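Side-chain contacts in galactan 1,3-beta-galactosidase (Phanerochaete chrysosporium, PDB 7BYS), which probably cleaves galactose units from the ends of beta-1,3-galactan chains, pairing a family 43 glycosidase with a calcium-binding carbohydrate-binding module: residues N1-V4 against A8-D11; N252-G257 against W290-Q295; I271-D276 against P282-A287; D37-H40 against F45-V48. All coordinates share one frame; numbering follows the deposited sequence. Where two conformers were deposited one is given.

Contact 1: N1-V4 against A8-D11; sequences NQIV and AWTD
Trp9 turns its indole against the start of the chain and meets Val4 and Ile3 in two different ways. The pyrrole edge faces the backbone of Val4. NE1 of Trp9 gives a hydrogen bond to O of Val4 at 2.8 Å, and the N-H points almost straight at its target (174°). The oxygen lies near the plane of the indole. The indole, however, is not in the plane of the Val4 carbonyl: NE1 sits above it, 52° out. One straight bond therefore holds the nitrogen edge of the ring. The benzene part meets a side chain instead. CG2 of Ile3 lies 3.9 Å from CZ2 of Trp9 and 4.0 Å from CH2 of Trp9, slanting toward the ring. This methyl branch stands opposite the backbone N of Ile3, while CG1 stands opposite the carbonyl carbon (chi1 -64°). CG2 reaches Trp9 and also lies against Trp272 and Trp290; CD1, at the end of the longer branch, packs on Trp290 and Val292.

No regular strand is formed here; both segments are loop, ahead of strand 22-27. The backbone of Ile3 is hydrogen-bonded to Trp290 of strand 290-293. The Trp9 ring meets Trp272 of strand 269-276 edge-to-face. On another side, Val4 rests on Trp354 of strand 352-360, in the carbohydrate-binding module.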
loop_
_atom_site.group_PDB
_atom_site.type_symbol
_atom_site.label_atom_id
_atom_site.label_comp_id
_atom_site.label_asym_id
_atom_site.label_seq_id
_atom_site.Cartn_x
_atom_site.Cartn_y
_atom_site.Cartn_z
ATOM N N ASN A 1 18.741 3.968 -1.571
ATOM C CA ASN A 1 17.420 3.974 -2.185
ATOM C C ASN A 1 16.880 2.552 -2.333
ATOM O O ASN A 1 17.084 1.911 -3.362
ATOM C CB ASN A 1 17.476 4.657 -3.555
ATOM C CG ASN A 1 16.095 4.938 -4.130
ATOM O OD1 ASN A 1 15.355 4.014 -4.481
ATOM N ND2 ASN A 1 15.746 6.219 -4.235
ATOM N N GLN A 2 16.204 2.050 -1.301
ATOM C CA GLN A 2 15.565 0.742 -1.359
ATOM C C GLN A 2 14.130 0.880 -0.874
ATOM O O GLN A 2 13.896 1.342 0.248
ATOM C CB GLN A 2 16.312 -0.274 -0.492
ATOM C CG GLN A 2 17.588 -0.823 -1.112
ATOM C CD GLN A 2 18.396 -1.643 -0.125
ATOM O OE1 GLN A 2 18.436 -1.333 1.065
ATOM N NE2 GLN A 2 19.039 -2.698 -0.615
ATOM N N ILE A 3 13.182 0.485 -1.718
ATOM C CA ILE A 3 11.767 0.421 -1.361
ATOM C C ILE A 3 11.457 -1.027 -1.023
ATOM O O ILE A 3 11.533 -1.900 -1.890
ATOM C CB ILE A 3 10.885 0.909 -2.519
ATOM C CG1 ILE A 3 11.176 2.384 -2.798
ATOM C CG2 ILE A 3 9.398 0.691 -2.195
ATOM C CD1 ILE A 3 10.472 2.910 -4.011
ATOM N N VAL A 4 11.089 -1.281 0.232
ATOM C CA VAL A 4 11.024 -2.634 0.776
ATOM C C VAL A 4 9.626 -2.834 1.364
ATOM O O VAL A 4 9.348 -2.481 2.515
ATOM C CB VAL A 4 12.121 -2.892 1.810
ATOM C CG1 VAL A 4 12.080 -4.339 2.251
ATOM C CG2 VAL A 4 13.482 -2.542 1.208
ATOM N N ALA A 8 8.882 -1.731 8.243
ATOM C CA ALA A 8 8.482 -0.540 8.991
ATOM C C ALA A 8 9.295 0.638 8.471
ATOM O O ALA A 8 10.455 0.823 8.848
ATOM C CB ALA A 8 8.718 -0.749 10.484
ATOM N N TRP A 9 8.694 1.432 7.592
ATOM C CA TRP A 9 9.399 2.543 6.965
ATOM C C TRP A 9 9.423 3.733 7.904
ATOM O O TRP A 9 8.408 4.080 8.514
ATOM C CB TRP A 9 8.678 3.007 5.704
ATOM C CG TRP A 9 8.605 2.033 4.600
ATOM C CD1 TRP A 9 9.087 0.759 4.585
ATOM C CD2 TRP A 9 8.001 2.251 3.322
ATOM N NE1 TRP A 9 8.808 0.162 3.379
ATOM C CE2 TRP A 9 8.150 1.062 2.583
ATOM C CE3 TRP A 9 7.367 3.346 2.723
ATOM C CZ2 TRP A 9 7.676 0.925 1.276
ATOM C CZ3 TRP A 9 6.885 3.208 1.431
ATOM C CH2 TRP A 9 7.050 2.005 0.716
ATOM N N THR A 10 10.580 4.375 7.989
ATOM C CA THR A 10 10.766 5.498 8.889
ATOM C C THR A 10 11.062 6.756 8.090
ATOM O O THR A 10 11.632 6.704 6.992
ATOM C CB THR A 10 11.898 5.246 9.901
ATOM O OG1 THR A 10 13.134 5.035 9.208
ATOM C CG2 THR A 10 11.571 4.034 10.760
ATOM N N ASP A 11 10.645 7.883 8.656
ATOM C CA ASP A 11 10.954 9.186 8.090
ATOM C C ASP A 11 12.389 9.580 8.442
ATOM O O ASP A 11 13.128 8.817 9.074
ATOM C CB ASP A 11 9.910 10.218 8.525
ATOM C CG ASP A 11 9.851 10.431 10.029
ATOM O OD1 ASP A 11 10.836 10.109 10.734
ATOM O OD2 ASP A 11 8.822 10.936 10.523
#

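Contact 2: N252-G257 against W290-Q295; sequences NAIYMG and WSVNVQ
The indole of Trp290 presents its edge to Ile254, while its two faces are covered by other residues. Pro274 lies over one face with its CD, and Ile3 lies over the opposite face with its CD1. At the rim, near the ring plane, CG2 of Ile254 comes to 3.9 Å from CH2 of Trp290. CG1 of Ile254 and CD1 of Ile254 each stand 4.0 Å from the same CH2 of Trp290. Three carbons of one side chain thus wrap a single corner of the indole. Trp290 reaches them with CG placed between its backbone N and carbonyl carbon (chi1 58°), and NE1 is hydrogen-bonded to O of Trp272.

Ile254 has a second neighbour. Its CD1 lies 4.1 Å from CG2 of Val292, and these two side chains cross at about a right angle. No hydrogen bond joins the two segments, so the contact is purely apolar. With an alanine here in place of Ile254, the CH2 corner of Trp290 and CG2 of Val292 would probably border a gap and lose their shared partner. Leu249 touches both Ile254 and Val292 and belongs to the same buried cluster.

Strand 290-293 pairs with strand 298-301, and this hairpin packs against the sheet of strand 252-259. That four-stranded antiparallel sheet is the fifth in chain order, consistent with a blade of the five-bladed propeller of family 43.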
loop_
_atom_site.group_PDB
_atom_site.type_symbol
_atom_site.label_atom_id
_atom_site.label_comp_id
_atom_site.label_asym_id
_atom_site.label_seq_id
_atom_site.Cartn_x
_atom_site.Cartn_y
_atom_site.Cartn_z
ATOM N N ASN A 252 5.884 3.889 -17.105
ATOM C CA ASN A 252 5.182 2.988 -16.202
ATOM C C ASN A 252 4.539 3.778 -15.064
ATOM O O ASN A 252 4.139 4.930 -15.246
ATOM C CB ASN A 252 6.137 1.894 -15.711
ATOM C CG ASN A 252 6.763 1.109 -16.865
ATOM O OD1 ASN A 252 6.084 0.350 -17.554
ATOM N ND2 ASN A 252 8.060 1.311 -17.085
ATOM N N ALA A 253 4.418 3.162 -13.896
ATOM C CA ALA A 253 3.804 3.809 -12.748
ATOM C C ALA A 253 4.275 3.072 -11.503
ATOM O O ALA A 253 4.951 2.043 -11.583
ATOM C CB ALA A 253 2.274 3.771 -12.860
ATOM N N ILE A 254 3.909 3.616 -10.344
ATOM C CA ILE A 254 4.129 2.953 -9.066
ATOM C C ILE A 254 2.769 2.663 -8.455
ATOM O O ILE A 254 1.951 3.578 -8.274
ATOM C CB ILE A 254 4.954 3.815 -8.110
ATOM C CG1 ILE A 254 6.302 4.153 -8.743
ATOM C CG2 ILE A 254 5.124 3.082 -6.775
ATOM C CD1 ILE A 254 7.112 5.118 -7.936
ATOM N N TYR A 255 2.533 1.394 -8.134
ATOM C CA TYR A 255 1.397 1.003 -7.320
ATOM C C TYR A 255 1.734 1.285 -5.862
ATOM O O TYR A 255 2.711 0.739 -5.329
ATOM C CB TYR A 255 1.136 -0.489 -7.505
ATOM C CG TYR A 255 0.167 -1.041 -6.495
ATOM C CD1 TYR A 255 -1.197 -0.915 -6.695
ATOM C CD2 TYR A 255 0.611 -1.682 -5.336
ATOM C CE1 TYR A 255 -2.112 -1.406 -5.783
ATOM C CE2 TYR A 255 -0.295 -2.167 -4.398
ATOM C CZ TYR A 255 -1.655 -2.029 -4.630
ATOM O OH TYR A 255 -2.567 -2.509 -3.717
ATOM N N MET A 256 0.959 2.151 -5.213
ATOM C CA MET A 256 1.122 2.423 -3.787
ATOM C C MET A 256 -0.121 1.913 -3.091
ATOM O O MET A 256 -1.217 2.427 -3.321
ATOM C CB MET A 256 1.317 3.907 -3.494
ATOM C CG MET A 256 2.520 4.484 -4.183
ATOM S SD MET A 256 2.537 6.279 -3.982
ATOM C CE MET A 256 4.195 6.663 -4.559
ATOM N N GLY A 257 0.049 0.877 -2.271
ATOM C CA GLY A 257 -1.045 0.284 -1.538
ATOM C C GLY A 257 -0.791 0.283 -0.039
ATOM O O GLY A 257 0.320 0.559 0.439
ATOM N N TRP A 290 13.408 -2.860 -4.326
ATOM C CA TRP A 290 13.632 -2.184 -5.594
ATOM C C TRP A 290 14.011 -0.738 -5.340
ATOM O O TRP A 290 13.786 -0.192 -4.261
ATOM C CB TRP A 290 12.434 -2.295 -6.558
ATOM C CG TRP A 290 11.136 -1.753 -6.048
ATOM C CD1 TRP A 290 10.304 -2.341 -5.140
ATOM C CD2 TRP A 290 10.487 -0.547 -6.470
ATOM N NE1 TRP A 290 9.187 -1.559 -4.950
ATOM C CE2 TRP A 290 9.272 -0.453 -5.758
ATOM C CE3 TRP A 290 10.823 0.472 -7.361
ATOM C CZ2 TRP A 290 8.393 0.620 -5.918
ATOM C CZ3 TRP A 290 9.950 1.543 -7.517
ATOM C CH2 TRP A 290 8.748 1.604 -6.811
ATOM N N SER A 291 14.606 -0.119 -6.356
ATOM C CA SER A 291 15.032 1.270 -6.285
ATOM C C SER A 291 14.295 2.070 -7.346
ATOM O O SER A 291 13.909 1.539 -8.389
ATOM C CB SER A 291 16.539 1.391 -6.518
ATOM O OG SER A 291 17.250 0.764 -5.469
ATOM N N VAL A 292 14.108 3.356 -7.077
ATOM C CA VAL A 292 13.360 4.232 -7.964
ATOM C C VAL A 292 14.222 5.441 -8.293
ATOM O O VAL A 292 14.972 5.933 -7.442
ATOM C CB VAL A 292 12.000 4.648 -7.347
ATOM C CG1 VAL A 292 12.186 5.548 -6.123
ATOM C CG2 VAL A 292 11.132 5.326 -8.392
ATOM N N ASN A 293 14.130 5.904 -9.531
ATOM C CA ASN A 293 14.762 7.149 -9.965
ATOM C C ASN A 293 13.614 7.978 -10.517
ATOM O O ASN A 293 13.250 7.851 -11.689
ATOM C CB ASN A 293 15.844 6.934 -11.020
ATOM C CG ASN A 293 16.565 8.237 -11.396
ATOM O OD1 ASN A 293 16.036 9.339 -11.210
ATOM N ND2 ASN A 293 17.771 8.107 -11.943
ATOM N N VAL A 294 13.020 8.805 -9.653
ATOM C CA VAL A 294 11.816 9.518 -10.056
ATOM C C VAL A 294 12.122 10.564 -11.126
ATOM O O VAL A 294 11.268 10.861 -11.969
ATOM C CB VAL A 294 11.074 10.082 -8.827
ATOM C CG1 VAL A 294 11.827 11.255 -8.215
ATOM C CG2 VAL A 294 9.641 10.449 -9.191
ATOM N N GLN A 295 13.340 11.108 -11.137
ATOM C CA GLN A 295 13.711 12.082 -12.162
ATOM C C GLN A 295 13.878 11.425 -13.530
ATOM O O GLN A 295 13.529 12.021 -14.560
ATOM C CB GLN A 295 14.994 12.811 -11.757
ATOM C CG GLN A 295 14.876 13.630 -10.473
ATOM C CD GLN A 295 15.242 12.833 -9.229
ATOM O OE1 GLN A 295 15.444 11.617 -9.286
ATOM N NE2 GLN A 295 15.331 13.521 -8.093
#

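Contact 3: I271-D276 against P282-A287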
loop_
_atom_site.group_PDB
_atom_site.type_symbol
_atom_site.label_atom_id
_atom_site.label_comp_id
_atom_site.label_asym_id
_atom_site.label_seq_id
_atom_site.Cartn_x
_atom_site.Cartn_y
_atom_site.Cartn_z
ATOM N N ILE A 271 2.787 -0.969 0.802
ATOM C CA ILE A 271 3.115 -1.954 -0.211
ATOM C C ILE A 271 3.231 -1.172 -1.511
ATOM O O ILE A 271 2.221 -0.812 -2.128
ATOM C CB ILE A 271 2.042 -3.049 -0.282
ATOM C CG1 ILE A 271 1.745 -3.663 1.111
ATOM C CG2 ILE A 271 2.451 -4.129 -1.271
ATOM C CD1 ILE A 271 2.962 -4.143 1.888
ATOM N N TRP A 272 4.463 -0.865 -1.905
ATOM C CA TRP A 272 4.742 -0.122 -3.131
ATOM C C TRP A 272 5.523 -1.015 -4.080
ATOM O O TRP A 272 6.565 -1.564 -3.699
ATOM C CB TRP A 272 5.596 1.111 -2.865
ATOM C CG TRP A 272 4.960 2.237 -2.114
ATOM C CD1 TRP A 272 3.801 2.227 -1.392
ATOM C CD2 TRP A 272 5.506 3.543 -1.985
ATOM N NE1 TRP A 272 3.590 3.466 -0.822
ATOM C CE2 TRP A 272 4.625 4.292 -1.183
ATOM C CE3 TRP A 272 6.655 4.160 -2.487
ATOM C CZ2 TRP A 272 4.861 5.631 -0.875
ATOM C CZ3 TRP A 272 6.882 5.484 -2.185
ATOM C CH2 TRP A 272 6.001 6.201 -1.378
ATOM N N TYR A 273 5.030 -1.148 -5.309
ATOM C CA TYR A 273 5.681 -1.951 -6.331
ATOM C C TYR A 273 5.639 -1.215 -7.660
ATOM O O TYR A 273 4.719 -0.425 -7.911
ATOM C CB TYR A 273 4.949 -3.282 -6.526
ATOM C CG TYR A 273 5.069 -4.263 -5.392
ATOM C CD1 TYR A 273 6.309 -4.681 -4.929
ATOM C CD2 TYR A 273 3.928 -4.792 -4.783
ATOM C CE1 TYR A 273 6.414 -5.611 -3.891
ATOM C CE2 TYR A 273 4.023 -5.719 -3.757
ATOM C CZ TYR A 273 5.262 -6.113 -3.302
ATOM O OH TYR A 273 5.328 -7.032 -2.267
ATOM N N PRO A 274 6.597 -1.477 -8.545
ATOM C CA PRO A 274 6.462 -0.985 -9.918
ATOM C C PRO A 274 5.193 -1.541 -10.549
ATOM O O PRO A 274 4.817 -2.693 -10.330
ATOM C CB PRO A 274 7.719 -1.526 -10.622
ATOM C CG PRO A 274 8.689 -1.868 -9.496
ATOM C CD PRO A 274 7.791 -2.318 -8.367
ATOM N N LEU A 275 4.529 -0.708 -11.324
ATOM C CA LEU A 275 3.379 -1.116 -12.118
ATOM C C LEU A 275 3.869 -1.026 -13.554
ATOM O O LEU A 275 4.017 0.073 -14.100
ATOM C CB LEU A 275 2.201 -0.185 -11.862
ATOM C CG LEU A 275 0.792 -0.645 -12.224
ATOM C CD1 LEU A 275 0.426 -1.968 -11.544
ATOM C CD2 LEU A 275 -0.215 0.441 -11.829
ATOM N N ASP A 276 4.168 -2.175 -14.144
ATOM C CA ASP A 276 4.816 -2.225 -15.442
ATOM C C ASP A 276 3.780 -2.331 -16.552
ATOM O O ASP A 276 2.899 -3.196 -16.510
ATOM C CB ASP A 276 5.793 -3.398 -15.501
ATOM C CG ASP A 276 6.772 -3.266 -16.639
ATOM O OD1 ASP A 276 6.323 -3.359 -17.795
ATOM O OD2 ASP A 276 7.977 -3.044 -16.385
ATOM N N PRO A 282 -1.215 -3.102 -17.380
ATOM C CA PRO A 282 -0.385 -2.886 -16.188
ATOM C C PRO A 282 -0.374 -4.122 -15.301
ATOM O O PRO A 282 -1.383 -4.809 -15.150
ATOM C CB PRO A 282 -1.059 -1.699 -15.491
ATOM C CG PRO A 282 -2.477 -1.719 -15.984
ATOM C CD PRO A 282 -2.416 -2.249 -17.393
ATOM N N GLN A 283 0.793 -4.416 -14.737
ATOM C CA GLN A 283 0.966 -5.558 -13.846
ATOM C C GLN A 283 1.942 -5.170 -12.752
ATOM O O GLN A 283 2.977 -4.564 -13.032
ATOM C CB GLN A 283 1.531 -6.777 -14.588
ATOM C CG GLN A 283 0.534 -7.530 -15.461
ATOM C CD GLN A 283 -0.660 -8.052 -14.685
ATOM O OE1 GLN A 283 -0.564 -9.031 -13.940
ATOM N NE2 GLN A 283 -1.795 -7.392 -14.853
ATOM N N ILE A 284 1.599 -5.497 -11.504
ATOM C CA ILE A 284 2.539 -5.304 -10.411
ATOM C C ILE A 284 3.765 -6.169 -10.663
ATOM O O ILE A 284 3.649 -7.351 -11.010
ATOM C CB ILE A 284 1.868 -5.659 -9.074
ATOM C CG1 ILE A 284 0.946 -4.527 -8.615
ATOM C CG2 ILE A 284 2.924 -5.999 -8.017
ATOM C CD1 ILE A 284 0.161 -4.846 -7.347
ATOM N N VAL A 285 4.942 -5.575 -10.519
ATOM C CA VAL A 285 6.199 -6.313 -10.486
ATOM C C VAL A 285 6.470 -6.627 -9.021
ATOM O O VAL A 285 6.706 -5.719 -8.218
ATOM C CB VAL A 285 7.334 -5.471 -11.071
ATOM C CG1 VAL A 285 8.664 -6.237 -11.021
ATOM C CG2 VAL A 285 6.993 -5.042 -12.493
ATOM N N HIS A 286 6.403 -7.902 -8.654
ATOM C CA HIS A 286 6.597 -8.281 -7.255
ATOM C C HIS A 286 8.086 -8.276 -6.937
ATOM O O HIS A 286 8.787 -9.279 -7.105
ATOM C CB HIS A 286 5.978 -9.638 -6.961
ATOM C CG HIS A 286 6.109 -10.041 -5.531
ATOM N ND1 HIS A 286 6.943 -11.062 -5.120
ATOM C CD2 HIS A 286 5.557 -9.525 -4.408
ATOM C CE1 HIS A 286 6.868 -11.181 -3.808
ATOM N NE2 HIS A 286 6.034 -10.263 -3.351
ATOM N N ALA A 287 8.560 -7.132 -6.460
ATOM C CA ALA A 287 9.971 -6.894 -6.166
ATOM C C ALA A 287 10.093 -6.629 -4.675
ATOM O O ALA A 287 9.675 -5.569 -4.195
ATOM C CB ALA A 287 10.491 -5.686 -6.943
#
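Leu275 and Ile284 face each other as a non-hydrogen-bonded antiparallel pair, their CA atoms 4.6 Å apart. Next to them Asp276 and Gln283 form a hydrogen-bonded pair: N of Asp276 gives to O of Gln283 at 2.9 Å, and N of Gln283 gives to O of Asp276 at 3.0 Å. A third bond, from N of Val285 to O of Pro274 at 2.9 Å, continues the ladder. Residues 273-276 and 282-287 run 136° apart, short of strictly antiparallel, and the chains separate beyond Val285.

Tyr273 fills the widening end. Its CG stands opposite the carbonyl carbon (chi1 -70°), which carries the ring over to 284-287. CD2 of Tyr273 lies 3.6 Å from CG2 of Ile284. At the ring edge, CE1 of Tyr273 is 3.3 Å from O of Ala287, while CA of His286 lies over one face. The His286 ring runs alongside, its plane turned 57° from that of the tyrosine. A leucine in place of Tyr273 would probably open a gap beside CG2 of Ile284 and leave CA of His286 and O of Ala287 without the ring they pack against.

Closer to the turn, CG of Leu275 packs 3.9 Å from CB of Pro282. On the face shared by Asp276 and Gln283, CB of Asp276 touches CG2 of Val285 at 3.6 Å.

Backbone bonds set the pairing of this hairpin, while apolar and aromatic groups fill its splayed end. Polar side-chain ends serve both the turn and its surroundings: Asp276 holds Ser278 and Tyr299, and Gln283 bonds to O of Asp230.

Contact 4: D37-H40 against F45-V48; sequences DKSH and FKAV
An Asx turn at Asp37 forms one side of this contact, and the side chain of Lys46 crosses it at a slant. OD1 of Asp37 accepts twice from Ser39: from N of Ser39 at 3.0 Å and from OG of Ser39 at 2.9 Å. These bonds fix the carboxylate and curl the chain. The aliphatic part of Lys46 crosses over the turn: CE of Lys46 is 3.6 Å from OD2 of Asp37 and 3.3 Å from OG of Ser39. The lysine is extended up to CE and bends only at its end (chi4 74°). That bend brings NZ of Lys46 to 3.5 Å from CE1 of His40, at a slant to the imidazole. NZ makes no salt bridge with Asp37; OD2 of Asp37 pairs with Arg61 instead.

Both segments belong to the connection between strands 30-36 and 48-53, antiparallel neighbours in one sheet of the family 43 domain. N of Asp37 is hydrogen-bonded to O of Ala47 at 3.0 Å, closing the base of this connection. A water beside it accepts from N of Lys46 at 2.9 Å and lies close to O of Asp37. The side chain of Asp37 is about 11 Å from that of Glu81, which binds galactose in another structure of the protein.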
loop_
_atom_site.group_PDB
_atom_site.type_symbol
_atom_site.label_atom_id
_atom_site.label_comp_id
_atom_site.label_asym_id
_atom_site.label_seq_id
_atom_site.Cartn_x
_atom_site.Cartn_y
_atom_site.Cartn_z
ATOM N N ASP A 37 -2.849 9.683 9.741
ATOM C CA ASP A 37 -1.988 9.381 10.885
ATOM C C ASP A 37 -2.742 8.407 11.779
ATOM O O ASP A 37 -3.768 8.753 12.362
ATOM C CB ASP A 37 -1.657 10.671 11.630
ATOM C CG ASP A 37 -0.704 10.460 12.797
ATOM O OD1 ASP A 37 -0.521 9.313 13.248
ATOM O OD2 ASP A 37 -0.132 11.460 13.278
ATOM N N LYS A 38 -2.249 7.179 11.881
ATOM C CA LYS A 38 -2.904 6.171 12.704
ATOM C C LYS A 38 -2.012 5.743 13.864
ATOM O O LYS A 38 -2.103 4.614 14.334
ATOM C CB LYS A 38 -3.336 4.976 11.856
ATOM C CG LYS A 38 -4.378 5.351 10.805
ATOM C CD LYS A 38 -4.811 4.158 9.954
ATOM C CE LYS A 38 -6.340 4.057 9.865
ATOM N NZ LYS A 38 -7.010 5.325 9.419
ATOM N N SER A 39 -1.167 6.652 14.360
ATOM C CA SER A 39 -0.127 6.263 15.310
ATOM C C SER A 39 -0.677 5.776 16.642
ATOM O O SER A 39 0.062 5.135 17.398
ATOM C CB SER A 39 0.845 7.414 15.545
ATOM O OG SER A 39 0.143 8.540 16.014
ATOM N N HIS A 40 -1.936 6.060 16.963
ATOM C CA HIS A 40 -2.519 5.505 18.178
ATOM C C HIS A 40 -3.493 4.365 17.891
ATOM O O HIS A 40 -4.374 4.062 18.707
ATOM C CB HIS A 40 -3.076 6.601 19.080
ATOM C CG HIS A 40 -2.004 7.474 19.659
ATOM N ND1 HIS A 40 -2.083 8.850 19.682
ATOM C CD2 HIS A 40 -0.803 7.158 20.201
ATOM C CE1 HIS A 40 -0.986 9.343 20.233
ATOM N NE2 HIS A 40 -0.193 8.337 20.555
ATOM N N PHE A 45 -10.117 10.049 13.462
ATOM C CA PHE A 45 -9.242 11.078 12.919
ATOM C C PHE A 45 -8.271 11.588 13.974
ATOM O O PHE A 45 -8.688 12.082 15.032
ATOM C CB PHE A 45 -10.089 12.224 12.387
ATOM C CG PHE A 45 -9.295 13.330 11.750
ATOM C CD1 PHE A 45 -8.227 13.047 10.907
ATOM C CD2 PHE A 45 -9.641 14.656 11.961
ATOM C CE1 PHE A 45 -7.522 14.058 10.299
ATOM C CE2 PHE A 45 -8.931 15.673 11.349
ATOM C CZ PHE A 45 -7.865 15.374 10.529
ATOM N N LYS A 46 -6.979 11.479 13.677
ATOM C CA LYS A 46 -5.924 12.146 14.419
ATOM C C LYS A 46 -5.295 13.278 13.623
ATOM O O LYS A 46 -5.180 14.395 14.132
ATOM C CB LYS A 46 -4.837 11.145 14.832
ATOM C CG LYS A 46 -3.665 11.798 15.559
ATOM C CD LYS A 46 -2.653 10.758 16.011
ATOM C CE LYS A 46 -1.429 11.411 16.634
ATOM N NZ LYS A 46 -1.727 11.933 17.996
ATOM N N ALA A 47 -4.886 13.018 12.375
ATOM C CA ALA A 47 -4.346 14.072 11.527
ATOM C C ALA A 47 -4.226 13.557 10.104
ATOM O O ALA A 47 -4.119 12.348 9.868
ATOM C CB ALA A 47 -2.967 14.528 12.012
ATOM N N VAL A 48 -4.235 14.492 9.156
ATOM C CA VAL A 48 -3.672 14.241 7.832
ATOM C C VAL A 48 -2.223 14.706 7.910
ATOM O O VAL A 48 -1.961 15.894 8.118
ATOM C CB VAL A 48 -4.436 14.976 6.721
ATOM C CG1 VAL A 48 -3.724 14.777 5.372
ATOM C CG2 VAL A 48 -5.874 14.476 6.625
HETATM O O HOH W 1 -5.890 10.229 11.353
#

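How the contacts relate
From the N terminus, contact 1 closes first, a short loop that folds 8-11 back on the first residues. Contact 4 follows, closing the connection between strands 30-36 and 48-53. It stands apart, its nearest atoms about 9 Å from contact 1 and farther from the other two. Contact 2 then opens at strand 252-259 and shuts only at strand 290-293. Contact 3, the hairpin of strands 269-276 and 283-284, falls wholly within that span. Strands 252-259 and 269-276 are neighbours in one sheet, so these two contacts share it. Contact 1 joins both, through the backbone of 1-4 on strand 290-293 and the ring of Trp9 on strand 269-276. The N terminus is thus tied to this late sheet and hairpin.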